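PDB 6TYK: iodotyrosine deiodinase from Thermotoga neapolitana, which catalyses the FMN-dependent reductive dehalogenation of iodo-, bromo- and chlorotyrosines, releasing halide and L-tyrosine. Local coordinates for the flavin mononucleotide and 3-iodo-tyrosine site and the interface of chains A and B. Coordinates in Å, arbitrary orientation; residue numbers count along the deposited sequence, not the author numbering. Chains: chain A/B, iodotyrosine deiodinase.

The catalytic pocket and the dimer interface of this homodimeric enzyme belong to one construction. Contact 1 encloses flavin and iodotyrosine between residues of both chains, and contact 2 is a carbon-rich patch where the subunits pack; their C-alpha centres are about 12 Å apart. They share B:Pro38, which borders the flavin's ribityl chain in one and packs against chain A in the other. Helix 113-130 also serves both, giving B:Ser116 to the pocket and the leucines, valine, tryptophan and tyrosine of the patch. Subunit association and cofactor binding are thus likely to depend on each other.

Contact 1: the flavin mononucleotide and 3-iodo-tyrosine site. Residues chain A 12-13, 15, 68, 72, 82-83, 88, 92, 136-139, 173-174, 176; chain B 38-42, 112, 115-116. With FMN (flavin mononucleotide), chain C; IYR (3-iodo-tyrosine), chain D.
This nitroreductase-family pocket is layered: a protein floor, the isoalloxazine, the iodotyrosine ring and a hydrophobic lid. A:Pro137, its CB and CG beneath C9, A:Val136 and, at the pyrimidine end, A:Tyr138 form the floor. Over the opposite flavin face lies the substrate ring, lidded by A:Trp82 and A:Leu83. A:Phe88 is a side wall, its CE2 beside IYR CH and FMN O2 in plane at its ring edge. The indole, with CG anti to the backbone N (chi1 -174°), brings CZ3 to 3.6 Å from IYR CG. B:Met41 slides past it in the opposite direction, its carbonyl O 3.1 Å above the A:Trp82 ring plane. Replacing A:Trp82 by an alanine would probably loosen both the lid over the phenol ring and the seat of B:Met41.

Two of the sides are lined by polar groups. At the pyrimidine edge A:Arg15 grips side-on, NE to O2 and NH2 to N1 at 3.1 Å, in its own guanidinium plane; A:Thr13 CG2 over the centre of one face and A:Phe88 CZ toward the rim of the other limit its rotation. A:Thr139 OG1, in the crowded rotamer (chi1 56°), hydrogen-bonds N5 at 3.0 Å and also reaches O4; such a contact could help steer single-electron chemistry. At the dimethylbenzene end B:Ser39 CA closes on methyl C8M and B:Tyr112 CB comes up to C7M, while B:Gly40 lies over the face, its CA 3.6 Å from the iodine IE.

The last wall, A:Glu68, A:Tyr72 and A:Lys92, meets the substrate's amine and carboxylate. The amine uses the syn lone pair of A:Glu68 OE2 at 2.8 Å, A:Tyr138 OH the anti one. A:Tyr72 OH donates to carboxylate O at 2.6 Å, and A:Lys92 NZ salt-bridges that oxygen. Flavin N3 donates to OXT, O4 accepts from the amine, and ribityl O2' hydrogen-bonds the phenol oxygen OF. A:Arg176 clasps the phosphate end-on, NH2 to O2P at 2.7 Å. Barely 4 Å² of flavin and 10 Å² of iodotyrosine escape cover, so hardly any edge stays open.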
# COMPACT_ATOMS: atom_id res chain seq x y z
N LYS A 12 11.62 10.16 -2.91
CA LYS A 12 10.74 11.16 -3.50
C LYS A 12 10.42 10.76 -4.93
O LYS A 12 11.02 9.83 -5.47
CB LYS A 12 11.42 12.53 -3.50
CG LYS A 12 12.71 12.58 -4.30
CD LYS A 12 13.32 13.96 -4.19
CE LYS A 12 14.57 14.11 -5.05
NZ LYS A 12 15.70 13.27 -4.57
N THR A 13 9.48 11.45 -5.55
CA THR A 13 9.13 11.13 -6.92
C THR A 13 10.32 11.36 -7.83
O THR A 13 11.07 12.34 -7.68
CB THR A 13 7.99 12.02 -7.45
OG1 THR A 13 7.01 12.22 -6.43
CG2 THR A 13 7.35 11.36 -8.66
N ARG A 15 10.70 11.76 -11.91
CA ARG A 15 10.05 11.84 -13.21
C ARG A 15 11.09 12.14 -14.29
O ARG A 15 10.74 12.27 -15.46
CB ARG A 15 8.98 12.93 -13.22
CG ARG A 15 7.86 12.69 -12.23
CD ARG A 15 6.83 13.82 -12.23
NE ARG A 15 5.71 13.54 -11.33
CZ ARG A 15 5.62 13.98 -10.07
NH1 ARG A 15 6.60 14.71 -9.55
NH2 ARG A 15 4.55 13.68 -9.35
N GLU A 68 -4.20 11.83 -21.05
CA GLU A 68 -3.83 12.96 -20.20
C GLU A 68 -4.22 14.28 -20.84
O GLU A 68 -4.69 15.19 -20.15
CB GLU A 68 -2.32 12.97 -19.91
CG GLU A 68 -1.82 11.80 -19.07
CD GLU A 68 -2.33 11.80 -17.65
OE1 GLU A 68 -3.21 12.63 -17.31
OE2 GLU A 68 -1.83 10.97 -16.86
N TYR A 72 -6.37 16.97 -18.93
CA TYR A 72 -5.93 18.33 -18.62
C TYR A 72 -6.87 19.40 -19.18
O TYR A 72 -6.99 20.49 -18.61
CB TYR A 72 -4.48 18.56 -19.08
CG TYR A 72 -3.48 18.11 -18.04
CD1 TYR A 72 -3.05 16.79 -17.99
CD2 TYR A 72 -3.02 18.99 -17.09
CE1 TYR A 72 -2.16 16.39 -17.02
CE2 TYR A 72 -2.12 18.60 -16.13
CZ TYR A 72 -1.70 17.29 -16.10
OH TYR A 72 -0.81 16.89 -15.13
N TRP A 82 -3.88 21.99 -8.01
CA TRP A 82 -2.58 21.45 -7.61
C TRP A 82 -1.68 21.23 -8.82
O TRP A 82 -0.51 21.60 -8.81
CB TRP A 82 -2.79 20.14 -6.83
CG TRP A 82 -1.54 19.56 -6.24
CD1 TRP A 82 -0.99 19.86 -5.03
CD2 TRP A 82 -0.72 18.52 -6.81
NE1 TRP A 82 0.13 19.09 -4.82
CE2 TRP A 82 0.31 18.26 -5.89
CE3 TRP A 82 -0.76 17.80 -8.01
CZ2 TRP A 82 1.30 17.31 -6.13
CZ3 TRP A 82 0.22 16.85 -8.24
CH2 TRP A 82 1.24 16.62 -7.31
N LEU A 83 -2.23 20.62 -9.88
CA LEU A 83 -1.46 20.39 -11.09
C LEU A 83 -1.01 21.69 -11.72
O LEU A 83 0.13 21.81 -12.19
CB LEU A 83 -2.27 19.60 -12.11
CG LEU A 83 -2.62 18.17 -11.67
CD1 LEU A 83 -3.67 17.57 -12.59
CD2 LEU A 83 -1.39 17.27 -11.60
N PHE A 88 2.31 20.97 -13.96
CA PHE A 88 2.21 19.68 -14.62
C PHE A 88 1.60 19.85 -16.01
O PHE A 88 0.80 20.76 -16.23
CB PHE A 88 1.31 18.74 -13.82
CG PHE A 88 1.99 18.05 -12.67
CD1 PHE A 88 2.41 18.76 -11.55
CD2 PHE A 88 2.16 16.68 -12.69
CE1 PHE A 88 3.01 18.10 -10.50
CE2 PHE A 88 2.76 16.04 -11.64
CZ PHE A 88 3.19 16.75 -10.55
N LYS A 92 4.31 13.14 -21.21
CA LYS A 92 4.88 12.18 -20.25
C LYS A 92 6.19 11.60 -20.77
O LYS A 92 6.27 10.41 -21.09
CB LYS A 92 3.88 11.07 -19.94
CG LYS A 92 2.58 11.56 -19.28
CD LYS A 92 2.86 12.33 -17.99
CE LYS A 92 1.70 13.26 -17.62
NZ LYS A 92 2.07 14.23 -16.54
N VAL A 136 7.92 6.69 -10.10
CA VAL A 136 6.75 7.50 -9.88
C VAL A 136 5.55 6.57 -10.10
O VAL A 136 5.52 5.83 -11.08
CB VAL A 136 6.68 8.70 -10.86
CG1 VAL A 136 6.84 8.24 -12.31
CG2 VAL A 136 5.38 9.46 -10.68
N PRO A 137 4.60 6.55 -9.16
CA PRO A 137 3.40 5.74 -9.38
C PRO A 137 2.51 6.46 -10.37
O PRO A 137 1.76 7.35 -9.99
CB PRO A 137 2.74 5.70 -7.99
CG PRO A 137 3.78 6.18 -7.03
CD PRO A 137 4.61 7.15 -7.82
N TYR A 138 2.62 6.11 -11.63
CA TYR A 138 1.91 6.82 -12.67
C TYR A 138 0.55 6.18 -12.91
O TYR A 138 0.44 4.97 -13.13
CB TYR A 138 2.75 6.87 -13.94
CG TYR A 138 1.98 7.52 -15.06
CD1 TYR A 138 1.50 8.81 -14.92
CD2 TYR A 138 1.69 6.82 -16.22
CE1 TYR A 138 0.76 9.40 -15.91
CE2 TYR A 138 0.96 7.41 -17.23
CZ TYR A 138 0.50 8.70 -17.07
OH TYR A 138 -0.24 9.29 -18.06
N THR A 139 -0.49 6.99 -12.81
CA THR A 139 -1.86 6.52 -12.93
C THR A 139 -2.58 7.34 -13.99
O THR A 139 -3.16 8.39 -13.69
CB THR A 139 -2.60 6.60 -11.59
OG1 THR A 139 -2.54 7.94 -11.10
CG2 THR A 139 -1.96 5.68 -10.56
N LYS A 173 11.64 16.84 -3.04
CA LYS A 173 10.47 16.27 -2.42
C LYS A 173 9.52 17.38 -2.01
O LYS A 173 9.95 18.46 -1.59
CB LYS A 173 10.88 15.45 -1.20
CG LYS A 173 9.78 14.54 -0.70
CD LYS A 173 10.27 13.56 0.36
CE LYS A 173 9.12 12.69 0.84
NZ LYS A 173 9.58 11.48 1.56
N TYR A 174 8.22 17.15 -2.16
CA TYR A 174 7.25 18.13 -1.71
C TYR A 174 7.12 18.05 -0.19
O TYR A 174 7.57 17.09 0.42
CB TYR A 174 5.88 17.90 -2.35
CG TYR A 174 5.86 18.05 -3.86
CD1 TYR A 174 6.76 18.87 -4.53
CD2 TYR A 174 4.92 17.37 -4.62
CE1 TYR A 174 6.73 19.00 -5.91
CE2 TYR A 174 4.88 17.49 -5.99
CZ TYR A 174 5.79 18.30 -6.64
OH TYR A 174 5.74 18.42 -8.01
N ARG A 176 5.72 17.71 3.74
CA ARG A 176 4.81 16.83 4.45
C ARG A 176 4.23 17.57 5.64
O ARG A 176 4.95 18.13 6.46
CB ARG A 176 5.51 15.56 4.93
CG ARG A 176 5.96 14.62 3.81
CD ARG A 176 4.77 14.10 3.02
NE ARG A 176 5.11 13.01 2.11
CZ ARG A 176 5.65 13.20 0.91
NH1 ARG A 176 5.94 14.42 0.47
NH2 ARG A 176 5.91 12.15 0.14
N PRO B 38 4.62 8.58 -0.52
CA PRO B 38 3.94 9.33 -1.57
C PRO B 38 2.43 9.18 -1.47
O PRO B 38 1.94 8.29 -0.77
CB PRO B 38 4.46 8.67 -2.84
CG PRO B 38 4.72 7.26 -2.43
CD PRO B 38 5.30 7.38 -1.04
N SER B 39 1.70 10.05 -2.16
CA SER B 39 0.25 9.97 -2.19
C SER B 39 -0.25 10.76 -3.37
O SER B 39 0.44 11.67 -3.83
CB SER B 39 -0.37 10.46 -0.87
OG SER B 39 -0.05 11.83 -0.63
N GLY B 40 -1.44 10.44 -3.87
CA GLY B 40 -2.01 11.20 -4.97
C GLY B 40 -2.07 12.68 -4.60
O GLY B 40 -2.52 13.03 -3.51
N MET B 41 -1.61 13.52 -5.53
CA MET B 41 -1.46 14.97 -5.34
C MET B 41 -0.88 15.41 -4.00
O MET B 41 -1.17 16.49 -3.50
CB MET B 41 -2.74 15.76 -5.70
CG MET B 41 -3.96 15.58 -4.81
SD MET B 41 -5.19 16.91 -5.11
CE MET B 41 -4.39 18.27 -4.27
N ASN B 42 -0.01 14.56 -3.46
CA ASN B 42 0.59 14.80 -2.15
C ASN B 42 -0.44 15.18 -1.09
O ASN B 42 -0.15 15.96 -0.18
CB ASN B 42 1.70 15.85 -2.23
CG ASN B 42 2.57 15.86 -0.99
OD1 ASN B 42 2.81 14.83 -0.38
ND2 ASN B 42 3.04 17.03 -0.61
N TYR B 112 -7.03 9.17 -5.52
CA TYR B 112 -6.29 7.94 -5.21
C TYR B 112 -6.03 7.81 -3.72
O TYR B 112 -4.99 7.29 -3.28
CB TYR B 112 -4.99 7.87 -6.01
CG TYR B 112 -5.23 7.36 -7.41
CD1 TYR B 112 -5.67 8.21 -8.41
CD2 TYR B 112 -5.06 6.02 -7.72
CE1 TYR B 112 -5.91 7.75 -9.69
CE2 TYR B 112 -5.30 5.54 -8.99
CZ TYR B 112 -5.73 6.41 -9.98
OH TYR B 112 -5.97 5.96 -11.26
N GLU B 115 -5.74 3.95 -2.44
CA GLU B 115 -4.47 3.42 -2.91
C GLU B 115 -3.31 4.01 -2.12
O GLU B 115 -2.40 3.31 -1.73
CB GLU B 115 -4.29 3.70 -4.40
CG GLU B 115 -5.32 3.00 -5.29
CD GLU B 115 -6.58 3.83 -5.55
OE1 GLU B 115 -6.88 4.77 -4.79
OE2 GLU B 115 -7.27 3.52 -6.54
N SER B 116 -3.36 5.32 -1.91
CA SER B 116 -2.28 6.00 -1.21
C SER B 116 -2.17 5.57 0.25
O SER B 116 -1.07 5.39 0.78
CB SER B 116 -2.47 7.51 -1.27
OG SER B 116 -2.48 7.99 -2.61
N1 FMN C . 2.52 11.45 -10.14
C2 FMN C . 2.32 11.81 -11.45
O2 FMN C . 3.11 12.58 -11.98
N3 FMN C . 1.27 11.31 -12.17
C4 FMN C . 0.37 10.45 -11.59
O4 FMN C . -0.57 10.02 -12.26
C4A FMN C . 0.57 10.08 -10.26
N5 FMN C . -0.30 9.20 -9.65
C5A FMN C . -0.09 8.81 -8.34
C6 FMN C . -0.96 7.91 -7.74
C7 FMN C . -0.78 7.49 -6.44
C7M FMN C . -1.75 6.51 -5.84
C8 FMN C . 0.30 7.98 -5.71
C8M FMN C . 0.53 7.54 -4.29
C9 FMN C . 1.18 8.89 -6.31
C9A FMN C . 0.99 9.31 -7.62
N10 FMN C . 1.85 10.23 -8.23
C10 FMN C . 1.66 10.57 -9.55
C1' FMN C . 3.03 10.79 -7.48
C2' FMN C . 2.55 11.90 -6.51
O2' FMN C . 2.25 13.11 -7.19
C3' FMN C . 3.63 12.11 -5.44
O3' FMN C . 3.72 10.93 -4.67
C4' FMN C . 3.36 13.31 -4.52
O4' FMN C . 3.41 14.51 -5.28
C5' FMN C . 4.38 13.38 -3.40
O5' FMN C . 5.68 13.39 -3.96
P FMN C . 6.98 13.48 -3.03
O1P FMN C . 8.14 13.63 -4.02
O2P FMN C . 7.13 12.19 -2.27
O3P FMN C . 6.84 14.72 -2.16
N IYR D . -2.00 11.59 -14.09
CA IYR D . -1.85 13.00 -14.30
CB IYR D . -2.29 13.92 -13.15
CC IYR D . -1.72 13.61 -11.81
CD IYR D . -2.50 12.90 -10.89
CE IYR D . -2.05 12.60 -9.61
IE IYR D . -3.24 11.54 -8.38
CF IYR D . -0.78 13.03 -9.23
OF IYR D . -0.25 12.79 -7.99
CG IYR D . 0.04 13.74 -10.14
CH IYR D . -0.45 14.03 -11.41
C IYR D . -0.42 13.39 -14.65
O IYR D . 0.00 14.47 -15.04
OXT IYR D . 0.47 12.38 -14.51
O HOH W 1 5.84 14.62 -6.75
O HOH W 2 -4.83 12.12 -15.00
O HOH W 3 3.64 13.72 -14.35

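Contact 2: the interface of chains A and B. Residues chain A 11, 118, 121, 125; chain B 38, 119, 123.
CD1 of A:Leu125, from the same chain, lies over the centre of one face of the A:Arg11 guanidinium, 4.0 Å above its plane, within a patch of the two-fold homodimer interface typical of the nitroreductase family; the symmetry repeats each contact with the chains exchanged. The tip of that arginine is met from chain B: its NH1 stands 3.7 Å from B:Pro38 CB, the two side chains crossing at about a right angle. The B:Tyr123 ring is turned 76° from the guanidinium, and only its tip comes near, OH lying 3.7 Å from A:Arg11 CD, so the phenol touches the aliphatic stem rather than the charged group. The bend at chi2 (-99°) in the arginine chain places the stem there. Here, as elsewhere in the patch, no polar pair across the interface is close enough to bond. The third flat group, the A:Trp118 indole, offers CE3 of its six-membered ring to B:Leu119 CD1 at 4.0 Å.

Helix 113-130 of each subunit supplies most of the patch, chain A with A:Trp118, A:Val121 and A:Leu125, chain B with B:Leu119 and B:Tyr123. B:Leu119 is the hub. With CG anti to the backbone N (chi1 -171°), its CD1 branch touches A:Val121 CG1 and A:Leu125 CD1 as well as the indole, A:Leu125 being approached at about a right angle. Its backbone packs too, CA sitting 3.2 Å from the carbonyl O of A:Trp118, a sign of how closely the two helices approach. A:Leu125 CD1 bridges hub and periphery, since it also lies 3.7 Å from B:Pro38 CG.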
# COMPACT_ATOMS: atom_id res chain seq x y z
N ARG A 11 13.22 9.25 0.06
CA ARG A 11 12.55 8.79 -1.15
C ARG A 11 11.55 9.84 -1.63
O ARG A 11 10.74 10.35 -0.85
CB ARG A 11 11.88 7.44 -0.92
CG ARG A 11 11.42 6.75 -2.19
CD ARG A 11 9.94 6.95 -2.44
NE ARG A 11 9.60 6.67 -3.83
CZ ARG A 11 8.69 7.37 -4.52
NH1 ARG A 11 8.03 8.34 -3.92
NH2 ARG A 11 8.44 7.08 -5.78
N TRP A 118 -1.38 -2.44 -3.31
CA TRP A 118 -0.87 -1.11 -2.98
C TRP A 118 0.04 -1.12 -1.77
O TRP A 118 1.06 -0.42 -1.73
CB TRP A 118 -2.01 -0.09 -2.88
CG TRP A 118 -2.40 0.32 -4.26
CD1 TRP A 118 -3.41 -0.19 -5.03
CD2 TRP A 118 -1.72 1.28 -5.08
NE1 TRP A 118 -3.39 0.40 -6.28
CE2 TRP A 118 -2.38 1.31 -6.33
CE3 TRP A 118 -0.61 2.12 -4.88
CZ2 TRP A 118 -1.98 2.16 -7.36
CZ3 TRP A 118 -0.22 2.95 -5.90
CH2 TRP A 118 -0.90 2.96 -7.13
N VAL A 121 3.22 -2.23 -3.06
CA VAL A 121 3.86 -1.13 -3.79
C VAL A 121 4.66 -0.23 -2.83
O VAL A 121 5.74 0.25 -3.17
CB VAL A 121 2.85 -0.32 -4.61
CG1 VAL A 121 3.48 0.99 -5.12
CG2 VAL A 121 2.32 -1.14 -5.77
N LEU A 125 8.57 0.58 -3.47
CA LEU A 125 9.18 1.90 -3.61
C LEU A 125 10.36 2.09 -2.66
O LEU A 125 11.37 2.70 -3.04
CB LEU A 125 8.16 3.00 -3.37
CG LEU A 125 6.98 3.02 -4.35
CD1 LEU A 125 6.10 4.23 -4.05
CD2 LEU A 125 7.46 3.05 -5.79
N PRO B 38 4.62 8.58 -0.52
CA PRO B 38 3.94 9.33 -1.57
C PRO B 38 2.43 9.18 -1.47
O PRO B 38 1.94 8.29 -0.77
CB PRO B 38 4.46 8.67 -2.84
CG PRO B 38 4.72 7.26 -2.43
CD PRO B 38 5.30 7.38 -1.04
N LEU B 119 -0.64 2.08 0.37
CA LEU B 119 0.78 2.20 0.14
C LEU B 119 1.48 2.62 1.45
O LEU B 119 2.48 2.03 1.86
CB LEU B 119 1.01 3.21 -0.98
CG LEU B 119 2.40 3.37 -1.56
CD1 LEU B 119 2.31 4.07 -2.92
CD2 LEU B 119 3.32 4.15 -0.62
N TYR B 123 4.58 1.06 4.33
CA TYR B 123 5.64 1.73 5.09
C TYR B 123 5.47 1.49 6.58
O TYR B 123 6.43 1.19 7.28
CB TYR B 123 5.57 3.24 4.88
CG TYR B 123 6.22 3.79 3.63
CD1 TYR B 123 6.10 3.15 2.40
CD2 TYR B 123 6.88 5.02 3.66
CE1 TYR B 123 6.67 3.69 1.25
CE2 TYR B 123 7.44 5.56 2.54
CZ TYR B 123 7.34 4.90 1.34
OH TYR B 123 7.91 5.47 0.22